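Local coordinates for defective in germ line development protein 3, isoform a (Caenorhabditis elegans, PDB 3N89) that acts in germline development as a Bicaudal-C ortholog whose four KH domains form a globular platform, probably for binding RNA or protein partners, at residues T31-F36 / P260-F265; C104-F109 / N247-R252; T297-E302 / V311-A316; F80-T85 / H189-T194; P182-T187 / K240-I245. All coordinates share one frame; numbering follows the deposited sequence.

Contact 1 (T31-F36 / P260-F265)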
# COMPACT_ATOMS: atom_id res chain seq x y z
N THR A 31 13.67 -1.97 -8.21
CA THR A 31 12.75 -0.95 -7.72
C THR A 31 11.45 -1.64 -7.28
O THR A 31 10.92 -2.48 -8.01
CB THR A 31 12.38 0.07 -8.81
OG1 THR A 31 13.53 0.87 -9.13
CG2 THR A 31 11.25 0.98 -8.32
N LEU A 32 10.96 -1.30 -6.10
CA LEU A 32 9.70 -1.87 -5.63
C LEU A 32 8.62 -0.79 -5.77
O LEU A 32 8.88 0.40 -5.57
CB LEU A 32 9.81 -2.31 -4.16
CG LEU A 32 8.53 -2.90 -3.55
CD1 LEU A 32 8.06 -4.11 -4.36
CD2 LEU A 32 8.80 -3.30 -2.10
N ASN A 33 7.41 -1.20 -6.14
CA ASN A 33 6.30 -0.27 -6.33
C ASN A 33 5.16 -0.61 -5.41
O ASN A 33 4.73 -1.76 -5.33
CB ASN A 33 5.80 -0.32 -7.77
CG ASN A 33 6.89 -0.07 -8.78
OD1 ASN A 33 7.50 1.00 -8.80
ND2 ASN A 33 7.14 -1.06 -9.64
N MET A 34 4.66 0.40 -4.70
CA MET A 34 3.56 0.19 -3.78
C MET A 34 2.63 1.39 -3.84
O MET A 34 2.99 2.45 -4.35
CB MET A 34 4.08 0.01 -2.35
CG MET A 34 4.86 -1.28 -2.12
SD MET A 34 5.76 -1.23 -0.54
CE MET A 34 4.37 -1.24 0.63
N GLU A 35 1.41 1.21 -3.33
CA GLU A 35 0.43 2.27 -3.31
C GLU A 35 0.31 2.86 -1.90
O GLU A 35 0.16 2.12 -0.92
CB GLU A 35 -0.92 1.73 -3.78
CG GLU A 35 -1.22 1.97 -5.26
CD GLU A 35 -0.22 1.32 -6.19
OE1 GLU A 35 -0.31 1.55 -7.42
OE2 GLU A 35 0.66 0.56 -5.72
N PHE A 36 0.40 4.18 -1.82
CA PHE A 36 0.31 4.91 -0.55
C PHE A 36 -0.70 6.06 -0.72
O PHE A 36 -0.68 6.76 -1.74
CB PHE A 36 1.69 5.47 -0.16
CG PHE A 36 2.60 4.48 0.51
CD1 PHE A 36 2.78 4.51 1.90
CD2 PHE A 36 3.29 3.52 -0.23
CE1 PHE A 36 3.62 3.60 2.54
CE2 PHE A 36 4.14 2.60 0.41
CZ PHE A 36 4.31 2.64 1.79
N PRO A 260 -2.12 -3.65 -5.12
CA PRO A 260 -1.14 -4.31 -5.99
C PRO A 260 0.28 -3.92 -5.63
O PRO A 260 0.52 -2.87 -5.03
CB PRO A 260 -1.55 -3.81 -7.38
CG PRO A 260 -2.04 -2.43 -7.11
CD PRO A 260 -2.90 -2.64 -5.86
N ILE A 261 1.23 -4.77 -6.01
CA ILE A 261 2.64 -4.54 -5.71
C ILE A 261 3.44 -5.13 -6.87
O ILE A 261 3.01 -6.09 -7.51
CB ILE A 261 3.03 -5.26 -4.38
CG1 ILE A 261 4.32 -4.68 -3.82
CG2 ILE A 261 3.20 -6.77 -4.62
CD1 ILE A 261 4.55 -5.09 -2.38
N SER A 262 4.61 -4.56 -7.15
CA SER A 262 5.44 -5.07 -8.24
C SER A 262 6.88 -4.67 -8.04
O SER A 262 7.17 -3.66 -7.40
CB SER A 262 4.95 -4.54 -9.58
OG SER A 262 5.26 -3.16 -9.72
N MET A 263 7.79 -5.46 -8.60
CA MET A 263 9.21 -5.19 -8.48
C MET A 263 9.87 -5.29 -9.84
O MET A 263 9.74 -6.31 -10.52
CB MET A 263 9.84 -6.20 -7.53
CG MET A 263 11.26 -5.90 -7.15
SD MET A 263 11.80 -7.08 -5.93
CE MET A 263 12.08 -8.50 -6.95
N CYS A 264 10.57 -4.24 -10.25
CA CYS A 264 11.24 -4.23 -11.54
C CYS A 264 12.76 -4.39 -11.45
O CYS A 264 13.36 -4.15 -10.40
CB CYS A 264 10.90 -2.93 -12.29
SG CYS A 264 9.12 -2.60 -12.46
N PHE A 265 13.35 -4.81 -12.56
CA PHE A 265 14.80 -5.00 -12.66
C PHE A 265 15.17 -5.50 -14.05
O PHE A 265 14.33 -6.02 -14.78
CB PHE A 265 15.33 -5.98 -11.62
CG PHE A 265 14.75 -7.37 -11.72
CD1 PHE A 265 13.48 -7.64 -11.22
CD2 PHE A 265 15.47 -8.40 -12.31
CE1 PHE A 265 12.94 -8.93 -11.30
CE2 PHE A 265 14.94 -9.69 -12.40
CZ PHE A 265 13.67 -9.96 -11.89

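Contact 2 (C104-F109 / N247-R252)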
# COMPACT_ATOMS: atom_id res chain seq x y z
N CYS A 104 4.06 4.86 8.37
CA CYS A 104 3.04 5.64 7.70
C CYS A 104 1.87 5.98 8.62
O CYS A 104 1.45 5.15 9.43
CB CYS A 104 2.53 4.90 6.46
SG CYS A 104 1.23 5.80 5.60
N HIS A 105 1.37 7.20 8.50
CA HIS A 105 0.24 7.65 9.30
C HIS A 105 -1.06 7.11 8.72
O HIS A 105 -1.08 6.54 7.62
CB HIS A 105 0.13 9.18 9.30
CG HIS A 105 1.08 9.86 10.24
ND1 HIS A 105 2.43 9.97 10.00
CD2 HIS A 105 0.87 10.46 11.44
CE1 HIS A 105 3.01 10.61 10.99
NE2 HIS A 105 2.08 10.92 11.88
N PHE A 106 -2.13 7.30 9.48
CA PHE A 106 -3.49 6.91 9.09
C PHE A 106 -4.42 7.79 9.94
O PHE A 106 -4.01 8.31 10.97
CB PHE A 106 -3.73 5.42 9.33
CG PHE A 106 -3.99 5.06 10.77
CD1 PHE A 106 -5.23 5.35 11.36
CD2 PHE A 106 -3.02 4.42 11.53
CE1 PHE A 106 -5.48 5.00 12.68
CE2 PHE A 106 -3.27 4.07 12.86
CZ PHE A 106 -4.51 4.37 13.44
N THR A 107 -5.66 7.96 9.50
CA THR A 107 -6.60 8.80 10.24
C THR A 107 -7.95 8.12 10.47
O THR A 107 -8.42 7.36 9.63
CB THR A 107 -6.84 10.13 9.50
OG1 THR A 107 -5.61 10.88 9.47
CG2 THR A 107 -7.92 10.95 10.19
N VAL A 108 -8.56 8.41 11.62
CA VAL A 108 -9.86 7.86 11.98
C VAL A 108 -10.69 8.98 12.60
O VAL A 108 -10.16 9.85 13.29
CB VAL A 108 -9.74 6.70 13.00
CG1 VAL A 108 -11.11 6.27 13.47
CG2 VAL A 108 -9.02 5.53 12.36
N PHE A 109 -12.00 8.98 12.35
CA PHE A 109 -12.89 10.01 12.88
C PHE A 109 -13.89 9.43 13.87
O PHE A 109 -14.49 8.39 13.62
CB PHE A 109 -13.65 10.69 11.74
CG PHE A 109 -12.76 11.35 10.71
CD1 PHE A 109 -11.98 10.59 9.84
CD2 PHE A 109 -12.70 12.74 10.61
CE1 PHE A 109 -11.16 11.20 8.89
CE2 PHE A 109 -11.89 13.37 9.67
CZ PHE A 109 -11.12 12.60 8.80
N ASN A 247 -12.47 -2.92 14.76
CA ASN A 247 -12.90 -3.52 13.49
C ASN A 247 -12.45 -2.69 12.28
O ASN A 247 -11.98 -3.23 11.29
CB ASN A 247 -14.42 -3.66 13.48
CG ASN A 247 -14.94 -4.48 14.65
OD1 ASN A 247 -14.48 -4.31 15.78
ND2 ASN A 247 -15.91 -5.35 14.38
N VAL A 248 -12.60 -1.37 12.37
CA VAL A 248 -12.22 -0.50 11.27
C VAL A 248 -10.75 -0.67 10.88
O VAL A 248 -10.43 -0.88 9.71
CB VAL A 248 -12.47 0.99 11.61
CG1 VAL A 248 -12.20 1.84 10.38
CG2 VAL A 248 -13.89 1.19 12.07
N LEU A 249 -9.86 -0.58 11.86
CA LEU A 249 -8.44 -0.73 11.59
C LEU A 249 -8.15 -2.13 11.04
O LEU A 249 -7.06 -2.39 10.53
CB LEU A 249 -7.62 -0.45 12.85
CG LEU A 249 -7.78 0.95 13.48
CD1 LEU A 249 -6.71 1.15 14.54
CD2 LEU A 249 -7.66 2.04 12.41
N LYS A 250 -9.12 -3.03 11.17
CA LYS A 250 -8.98 -4.39 10.67
C LYS A 250 -9.45 -4.38 9.22
O LYS A 250 -8.89 -5.06 8.35
CB LYS A 250 -9.83 -5.36 11.49
CG LYS A 250 -9.26 -6.77 11.55
CD LYS A 250 -7.87 -6.74 12.14
CE LYS A 250 -7.12 -8.03 11.90
NZ LYS A 250 -5.67 -7.89 12.23
N ALA A 251 -10.50 -3.62 8.95
CA ALA A 251 -11.00 -3.50 7.59
C ALA A 251 -9.87 -2.88 6.77
O ALA A 251 -9.52 -3.37 5.70
CB ALA A 251 -12.23 -2.61 7.57
N ARG A 252 -9.30 -1.80 7.29
CA ARG A 252 -8.19 -1.11 6.63
C ARG A 252 -7.13 -2.12 6.19
O ARG A 252 -6.75 -2.18 5.02
CB ARG A 252 -7.58 -0.09 7.58
CG ARG A 252 -6.20 0.40 7.20
CD ARG A 252 -5.44 0.83 8.45
NE ARG A 252 -4.11 1.36 8.15
CZ ARG A 252 -3.89 2.46 7.44
NH1 ARG A 252 -4.93 3.13 6.95
NH2 ARG A 252 -2.66 2.89 7.23

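Contact 3 (T297-E302 / V311-A316)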
# COMPACT_ATOMS: atom_id res chain seq x y z
N THR A 297 10.36 -8.10 -20.93
CA THR A 297 10.34 -7.34 -22.16
C THR A 297 11.75 -7.28 -22.73
O THR A 297 12.61 -6.57 -22.22
CB THR A 297 9.84 -5.91 -21.91
OG1 THR A 297 8.48 -5.96 -21.48
CG2 THR A 297 9.93 -5.09 -23.18
N PRO A 298 12.00 -8.03 -23.81
CA PRO A 298 13.34 -8.02 -24.41
C PRO A 298 13.75 -6.62 -24.86
O PRO A 298 12.97 -5.92 -25.49
CB PRO A 298 13.20 -8.99 -25.58
CG PRO A 298 11.78 -8.74 -26.03
CD PRO A 298 11.04 -8.72 -24.70
N SER A 299 14.96 -6.23 -24.51
CA SER A 299 15.49 -4.93 -24.90
C SER A 299 16.96 -5.12 -25.23
O SER A 299 17.56 -6.13 -24.84
CB SER A 299 15.34 -3.91 -23.76
OG SER A 299 16.06 -4.29 -22.61
N VAL A 300 17.54 -4.17 -25.94
CA VAL A 300 18.94 -4.28 -26.33
C VAL A 300 19.74 -3.00 -26.13
O VAL A 300 19.24 -1.89 -26.33
CB VAL A 300 19.04 -4.70 -27.82
CG1 VAL A 300 18.30 -3.71 -28.69
CG2 VAL A 300 20.51 -4.80 -28.25
N TYR A 301 21.00 -3.16 -25.72
CA TYR A 301 21.89 -2.02 -25.52
C TYR A 301 22.92 -1.96 -26.64
O TYR A 301 23.87 -2.74 -26.66
CB TYR A 301 22.62 -2.09 -24.18
CG TYR A 301 23.70 -1.03 -24.07
CD1 TYR A 301 23.41 0.31 -24.30
CD2 TYR A 301 25.03 -1.38 -23.81
CE1 TYR A 301 24.40 1.28 -24.29
CE2 TYR A 301 26.03 -0.40 -23.80
CZ TYR A 301 25.71 0.92 -24.04
OH TYR A 301 26.69 1.89 -24.05
N GLU A 302 22.73 -1.03 -27.57
CA GLU A 302 23.66 -0.88 -28.68
C GLU A 302 24.46 0.42 -28.56
O GLU A 302 23.96 1.50 -28.87
N VAL A 311 24.86 -5.94 -26.15
CA VAL A 311 24.50 -6.73 -24.97
C VAL A 311 23.00 -6.98 -24.92
O VAL A 311 22.21 -6.06 -24.67
CB VAL A 311 24.94 -6.02 -23.68
CG1 VAL A 311 24.73 -6.93 -22.48
CG2 VAL A 311 26.40 -5.61 -23.79
N PRO A 312 22.58 -8.23 -25.17
CA PRO A 312 21.15 -8.58 -25.14
C PRO A 312 20.70 -8.75 -23.69
O PRO A 312 21.30 -9.51 -22.94
CB PRO A 312 21.11 -9.89 -25.92
CG PRO A 312 22.42 -10.53 -25.55
CD PRO A 312 23.39 -9.35 -25.66
N LEU A 313 19.63 -8.06 -23.31
CA LEU A 313 19.13 -8.13 -21.94
C LEU A 313 17.60 -8.17 -21.86
O LEU A 313 16.92 -7.83 -22.82
CB LEU A 313 19.65 -6.94 -21.13
CG LEU A 313 19.03 -5.58 -21.46
CD1 LEU A 313 17.82 -5.36 -20.57
CD2 LEU A 313 20.04 -4.47 -21.22
N ASN A 314 17.08 -8.57 -20.70
CA ASN A 314 15.63 -8.64 -20.47
C ASN A 314 15.19 -7.68 -19.37
O ASN A 314 15.88 -7.50 -18.38
CB ASN A 314 15.23 -10.05 -20.04
CG ASN A 314 15.39 -11.08 -21.14
OD1 ASN A 314 14.63 -11.09 -22.11
ND2 ASN A 314 16.38 -11.96 -20.99
N CYS A 315 14.02 -7.06 -19.56
CA CYS A 315 13.45 -6.16 -18.56
C CYS A 315 12.38 -6.97 -17.85
O CYS A 315 11.32 -7.25 -18.40
CB CYS A 315 12.79 -4.94 -19.22
SG CYS A 315 13.91 -3.87 -20.13
N ALA A 316 12.66 -7.36 -16.61
CA ALA A 316 11.72 -8.16 -15.85
C ALA A 316 10.85 -7.30 -14.94
O ALA A 316 11.21 -6.18 -14.59
CB ALA A 316 12.47 -9.20 -15.02
O HOH W 1 8.92 -6.43 -18.66

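Contact 4 (F80-T85 / H189-T194)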
# COMPACT_ATOMS: atom_id res chain seq x y z
N PHE A 80 -0.75 5.63 -11.72
CA PHE A 80 0.34 5.94 -10.79
C PHE A 80 0.03 7.10 -9.85
O PHE A 80 0.92 7.63 -9.18
CB PHE A 80 1.63 6.26 -11.56
CG PHE A 80 2.03 5.20 -12.54
CD1 PHE A 80 2.31 3.89 -12.13
CD2 PHE A 80 2.17 5.51 -13.88
CE1 PHE A 80 2.71 2.92 -13.05
CE2 PHE A 80 2.58 4.55 -14.81
CZ PHE A 80 2.85 3.26 -14.39
N ALA A 81 -1.24 7.50 -9.79
CA ALA A 81 -1.67 8.61 -8.94
C ALA A 81 -1.09 8.53 -7.52
O ALA A 81 -0.70 9.55 -6.95
CB ALA A 81 -3.19 8.64 -8.86
N GLN A 82 -1.01 7.33 -6.97
CA GLN A 82 -0.51 7.17 -5.61
C GLN A 82 0.56 6.10 -5.47
O GLN A 82 0.66 5.46 -4.42
CB GLN A 82 -1.67 6.83 -4.67
CG GLN A 82 -2.76 7.88 -4.66
CD GLN A 82 -3.84 7.61 -3.65
OE1 GLN A 82 -4.54 6.61 -3.73
NE2 GLN A 82 -3.97 8.51 -2.68
N GLN A 83 1.37 5.93 -6.51
CA GLN A 83 2.41 4.91 -6.48
C GLN A 83 3.75 5.46 -6.05
O GLN A 83 4.27 6.43 -6.61
CB GLN A 83 2.54 4.27 -7.86
CG GLN A 83 2.83 2.78 -7.82
CD GLN A 83 2.69 2.14 -9.19
OE1 GLN A 83 3.63 2.15 -9.99
NE2 GLN A 83 1.51 1.60 -9.47
N VAL A 84 4.31 4.81 -5.03
CA VAL A 84 5.61 5.18 -4.49
C VAL A 84 6.62 4.10 -4.85
O VAL A 84 6.33 2.91 -4.75
CB VAL A 84 5.55 5.33 -2.97
CG1 VAL A 84 6.88 4.93 -2.34
CG2 VAL A 84 5.21 6.77 -2.62
N THR A 85 7.80 4.52 -5.28
CA THR A 85 8.83 3.56 -5.66
C THR A 85 10.01 3.58 -4.69
O THR A 85 10.41 4.63 -4.19
CB THR A 85 9.35 3.83 -7.06
OG1 THR A 85 10.00 5.10 -7.08
CG2 THR A 85 8.21 3.86 -8.06
N HIS A 189 -11.51 6.89 6.01
CA HIS A 189 -11.59 7.19 4.59
C HIS A 189 -10.36 6.70 3.83
O HIS A 189 -9.30 7.33 3.87
CB HIS A 189 -11.77 8.69 4.40
CG HIS A 189 -13.09 9.19 4.89
ND1 HIS A 189 -13.20 10.24 5.78
CD2 HIS A 189 -14.36 8.81 4.60
CE1 HIS A 189 -14.48 10.49 6.00
NE2 HIS A 189 -15.20 9.63 5.30
N PHE A 190 -10.49 5.57 3.14
CA PHE A 190 -9.37 5.04 2.38
C PHE A 190 -9.41 5.59 0.96
O PHE A 190 -10.44 5.53 0.29
CB PHE A 190 -9.42 3.51 2.36
CG PHE A 190 -8.17 2.87 1.84
CD1 PHE A 190 -7.00 2.91 2.60
CD2 PHE A 190 -8.15 2.23 0.60
CE1 PHE A 190 -5.83 2.32 2.12
CE2 PHE A 190 -6.98 1.65 0.12
CZ PHE A 190 -5.82 1.69 0.88
N THR A 191 -8.29 6.14 0.50
CA THR A 191 -8.19 6.69 -0.84
C THR A 191 -7.45 5.73 -1.74
O THR A 191 -6.24 5.56 -1.64
CB THR A 191 -7.42 8.02 -0.86
OG1 THR A 191 -6.18 7.85 -0.17
CG2 THR A 191 -8.23 9.13 -0.23
N LEU A 192 -8.20 5.11 -2.64
CA LEU A 192 -7.62 4.17 -3.57
C LEU A 192 -7.49 4.88 -4.90
O LEU A 192 -8.20 5.85 -5.16
CB LEU A 192 -8.54 2.95 -3.74
CG LEU A 192 -7.95 1.77 -4.51
CD1 LEU A 192 -6.89 1.10 -3.64
CD2 LEU A 192 -9.06 0.77 -4.87
N SER A 193 -6.56 4.42 -5.74
CA SER A 193 -6.42 5.01 -7.06
C SER A 193 -7.53 4.39 -7.90
O SER A 193 -7.55 3.17 -8.09
CB SER A 193 -5.06 4.68 -7.66
OG SER A 193 -4.06 5.55 -7.15
N THR A 194 -8.44 5.21 -8.40
CA THR A 194 -9.55 4.70 -9.20
C THR A 194 -9.15 3.56 -10.12
O THR A 194 -9.83 2.54 -10.20
CB THR A 194 -10.18 5.82 -10.02
OG1 THR A 194 -9.15 6.51 -10.73
CG2 THR A 194 -10.90 6.80 -9.12

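Contact 5 (P182-T187 / K240-I245)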
# COMPACT_ATOMS: atom_id res chain seq x y z
N PRO A 182 -21.91 4.34 21.38
CA PRO A 182 -22.46 3.79 20.13
C PRO A 182 -21.53 2.73 19.54
O PRO A 182 -20.36 2.64 19.93
CB PRO A 182 -22.58 5.03 19.24
CG PRO A 182 -22.91 6.11 20.25
CD PRO A 182 -21.93 5.81 21.36
N GLU A 183 -22.03 1.94 18.59
CA GLU A 183 -21.22 0.88 18.00
C GLU A 183 -20.77 1.10 16.56
O GLU A 183 -20.31 0.17 15.90
CB GLU A 183 -21.96 -0.46 18.10
CG GLU A 183 -22.07 -0.97 19.53
CD GLU A 183 -22.80 -2.30 19.61
OE1 GLU A 183 -23.99 -2.34 19.22
OE2 GLU A 183 -22.19 -3.29 20.06
N ASN A 184 -20.89 2.33 16.08
CA ASN A 184 -20.47 2.70 14.73
C ASN A 184 -20.05 4.16 14.82
O ASN A 184 -20.39 4.98 13.96
CB ASN A 184 -21.63 2.54 13.75
CG ASN A 184 -21.86 1.09 13.35
OD1 ASN A 184 -21.80 0.18 14.18
ND2 ASN A 184 -22.14 0.87 12.07
N ASN A 185 -19.32 4.46 15.88
CA ASN A 185 -18.84 5.81 16.18
C ASN A 185 -17.51 6.13 15.51
O ASN A 185 -16.90 7.16 15.80
CB ASN A 185 -18.71 5.94 17.70
CG ASN A 185 -18.96 7.36 18.19
OD1 ASN A 185 -18.12 7.95 18.87
ND2 ASN A 185 -20.13 7.89 17.87
N PHE A 186 -17.06 5.26 14.61
CA PHE A 186 -15.79 5.49 13.91
C PHE A 186 -15.87 5.34 12.40
O PHE A 186 -16.53 4.44 11.88
CB PHE A 186 -14.72 4.54 14.45
CG PHE A 186 -14.24 4.90 15.82
CD1 PHE A 186 -13.24 5.85 15.99
CD2 PHE A 186 -14.80 4.31 16.95
CE1 PHE A 186 -12.80 6.20 17.26
CE2 PHE A 186 -14.37 4.66 18.22
CZ PHE A 186 -13.37 5.61 18.38
N THR A 187 -15.18 6.23 11.69
CA THR A 187 -15.18 6.22 10.24
C THR A 187 -13.77 6.44 9.69
O THR A 187 -13.06 7.33 10.15
CB THR A 187 -16.08 7.33 9.68
OG1 THR A 187 -17.38 7.24 10.27
CG2 THR A 187 -16.19 7.21 8.17
N LYS A 240 -15.46 4.33 2.07
CA LYS A 240 -15.76 4.70 3.46
C LYS A 240 -16.05 3.48 4.34
O LYS A 240 -16.92 2.67 4.05
CB LYS A 240 -16.94 5.66 3.54
CG LYS A 240 -17.03 6.32 4.92
CD LYS A 240 -18.05 7.44 5.00
CE LYS A 240 -19.46 6.91 5.18
NZ LYS A 240 -20.38 8.02 5.58
N VAL A 241 -15.31 3.38 5.45
CA VAL A 241 -15.47 2.26 6.38
C VAL A 241 -16.05 2.76 7.71
O VAL A 241 -15.62 3.79 8.22
CB VAL A 241 -14.08 1.60 6.64
CG1 VAL A 241 -14.23 0.39 7.52
CG2 VAL A 241 -13.44 1.20 5.33
N VAL A 242 -17.02 2.04 8.26
CA VAL A 242 -17.63 2.43 9.54
C VAL A 242 -17.69 1.26 10.53
O VAL A 242 -17.78 0.11 10.13
CB VAL A 242 -19.08 2.96 9.35
CG1 VAL A 242 -19.72 3.23 10.71
CG2 VAL A 242 -19.07 4.23 8.52
N GLY A 243 -17.63 1.56 11.83
CA GLY A 243 -17.67 0.53 12.85
C GLY A 243 -16.83 0.89 14.07
O GLY A 243 -16.26 1.98 14.13
N ASN A 244 -16.75 -0.01 15.04
CA ASN A 244 -15.94 0.26 16.23
C ASN A 244 -14.50 0.46 15.79
O ASN A 244 -14.12 0.06 14.69
CB ASN A 244 -16.00 -0.91 17.22
CG ASN A 244 -17.41 -1.19 17.70
OD1 ASN A 244 -18.30 -0.35 17.57
ND2 ASN A 244 -17.61 -2.37 18.27
N ILE A 245 -13.70 1.06 16.66
CA ILE A 245 -12.31 1.32 16.34
C ILE A 245 -11.51 0.08 15.96
O ILE A 245 -10.81 0.09 14.95
CB ILE A 245 -11.61 2.06 17.51
CG1 ILE A 245 -10.14 2.31 17.17
CG2 ILE A 245 -11.74 1.26 18.80
CD1 ILE A 245 -9.95 3.10 15.90

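Contact 1 (T31-F36 / P260-F265)
Asn33 and Ser262 pair across two antiparallel strands and are joined by side chain as well as by backbone. The Asn33 side chain can be followed outward. Its CB packs 3.5 Å from Ser262 OG. CG stands anti to the carbonyl carbon (chi1 -55°) and also lies beside that hydroxyl. From there the amide splits between two strands. OD1 lies against CG2 of Thr85, while ND2 donates to Ser262 OG at 2.8 Å. This bond is fairly straight, with 163° at the hydrogen, and the hydroxyl oxygen lies in the plane of the amide. ND2 also comes 3.8 Å from Cys264 SG.

The backbones are joined as well. Thr31 and Cys264 exchange a pair of hydrogen bonds. Asn33 N gives one to Ser262 O at 2.8 Å, and the return bond from Ser262 N is weak. On the other face, Leu32 CD1 meets Ile261 CG1 at 3.8 Å. Ile261 CD1 reaches Met34 CG at 3.8 Å, and these two side chains run side by side in the same direction.

The pairing joins the first and fourth KH domains within one antiparallel sheet. Strand 83-87 flanks segment 31-36 and strand 311-321 flanks segment 260-265. Helix 90-102 packs on Leu32, Met34 and Met263, and helix 325-335 on Ile261 and Met263.

Contact 2 (C104-F109 / N247-R252)
Phe106 sets its CB over one face of the Arg252 guanidinium, 3.2 Å above the plane and offset toward the rim. CB is 3.5 Å from Arg252 CZ. The aromatic ring meets the guanidinium obliquely, so the overlap is mainly with the base of the side chain. Arg252 reaches the strand by stretching out. Its CG is anti to the backbone N (chi1 163°), and the chain stays extended as far as NE. NH2 then lies 4.0 Å from His105 O, while NH1 makes a long, weak ion pair with Glu37. An alanine in place of Arg252 would probably leave Phe106 CB without the guanidinium packed on it and Glu37 without this weak partner.

The contact packs a helix on a sheet between two KH domains. Helix 245-257 belongs to the third domain and strand 105-111 to the second. The strand pairs with strand 186-193, the first strand of the third domain. Helix 161-175 also packs here and supplies Gln161 and Leu164 to Phe106, and Gln161 and Ile165 to Leu249.

One helical turn before Arg252, Leu249 fills the apolar part. Its CG is anti to the carbonyl carbon (chi1 -59°). CD2 touches Phe106 CE1 at 3.7 Å and Val108 CG2, also at 3.7 Å. CD1 lies 4.1 Å from Phe106 CZ. The Leu249 side chain crosses Phe106 at about a right angle and Val108 at a slant. Val108 also rests on Phe186 and Leu188 of the neighbouring strand.

Contact 3 (T297-E302 / V311-A316)
Thr297 and Cys315 form a hydrogen-bonded antiparallel pair. Thr297 N donates to Cys315 O at 2.8 Å and 165°. The return bond from Cys315 N approaches Thr297 O from well above the carbonyl plane. Ser299 and Leu313 repeat the exchange. Ser299 N gives to Leu313 O at 3.0 Å, almost straight at 170°, and Leu313 N returns a bond to Ser299 O. The last exchange, between Tyr301 and Val311, is weak in both directions.

Side-chain contacts are sparser. Cys315 CB packs 3.4 Å from Thr297 O, and Cys315 SG lies 3.9 Å from Ser299 CB on the same face. Tyr301 and Val311 also belong to that face. Tyr301 CG is anti to the backbone N (chi1 171°), and the ring presents its edge to Val311, with CD2 4.4 Å from CG2. On the other face, Asn314 OD1 approaches Pro298 CA at 4.0 Å.

A water is bonded to Thr297 OG1 at 2.9 Å. Its link to Cys315 O is modelled too short, so a bridge between the strands here is doubtful.

Further backbone partners flank both strands: Leu16 bonds to Pro298 and Val300, and Phe265 to Ala316. The arrangement is that of an antiparallel beta hairpin, here strands 293-301 and 311-321 of the fourth KH domain.

Contact 4 (F80-T85 / H189-T194)
Gln82 extends from the first KH domain to Thr191 and Ser193 on the first strand of the third. The two segments do not pair as strands; side chains carry the contact. Gln82 CG is anti to the carbonyl carbon (chi1 -59°), and CD is anti to CA (chi2 -174°). The straight chain passes Ser193, with CG 3.6 Å from Ser193 OG. It brings CD to 3.7 Å from Thr191 O. The Gln82 and Thr191 side chains cross at about a right angle. The two ends of the Gln82 amide are probably exchanged in the model, so its polar partners remain unsettled.

Thr191 OG1 stands between its own backbone N and carbonyl carbon (chi1 51°) and is hydrogen-bonded to Gln39. Ser193 OG is instead anti to its carbonyl carbon. Ile236 of the next strand packs on both Gln82 and Thr191. An alanine in place of Gln82 would probably open a gap beside Ser193 OG and take a polar neighbour from Thr191 O. The preceding residue touches the same hydroxyl, with Ala81 CB 3.6 Å from Ser193 OG.

Contact 5 (P182-T187 / K240-I245)
Phe186 lays one face of its ring under Ile245. Ile245 CB sits over the ring centre, 3.9 Å from the centroid and only 12° off the ring normal, a CH-pi contact. The two side chains cross at a slant. Phe186 CG is anti to the carbonyl carbon (chi1 -73°), and ring atom CD2 lies 3.4 Å from Ile245 N at the start of helix 245-257. Helix 161-175 adds Ala168 and Asn172 around the same ring.

Thr187 and Val242 form a non-hydrogen-bonded antiparallel pair. Their side chains are also oblique, with Thr187 OG1 3.9 Å from Val242 CG2. Thr187 CG2 meets Lys240 CG at 3.5 Å. Asn184 crosses Val242 at about a right angle, and its CB lies 3.7 Å from Val242 CG1. The amide orientations of Asn184 and Asn244 are uncertain.

Between these groups the backbone makes one hydrogen bond, from Gly243 N to Phe186 O at 3.1 Å. Gly243 has backbone angles at which a CB would press on the preceding carbonyl oxygen, a strain that only a residue without a side chain avoids. The chain turns there from strand 236-242 into helix 245-257 of the third KH domain.

One backbone bond and apolar packing thus carry the contact. The Phe186 ring under Ile245, touched also by helix 161-175, is likely to fix the start of helix 245-257 against the sheet, while Glu183, Asn184 and Lys240 are exposed.

In the fold
The five contacts follow two antiparallel sheets. Contacts 1 and 3 lie on the sheet of the first and fourth KH domains. Contact 5 lies at the sheet of the second and third, and contact 2 packs helix 245-257 on it, with centres about 10 Å apart. Contact 4 joins the two sheets, and its centre is about 12 Å from that of contact 1 and about 16 Å from that of contact 2. Contacts 3 and 5 lie on opposite sides of the chain's centre, about 51 Å apart between centres. Along the chain, contact 1 encloses contacts 2, 4 and 5, and contact 3 follows last. The first domain thus pairs with the fourth, and the second with the third, in one compact platform.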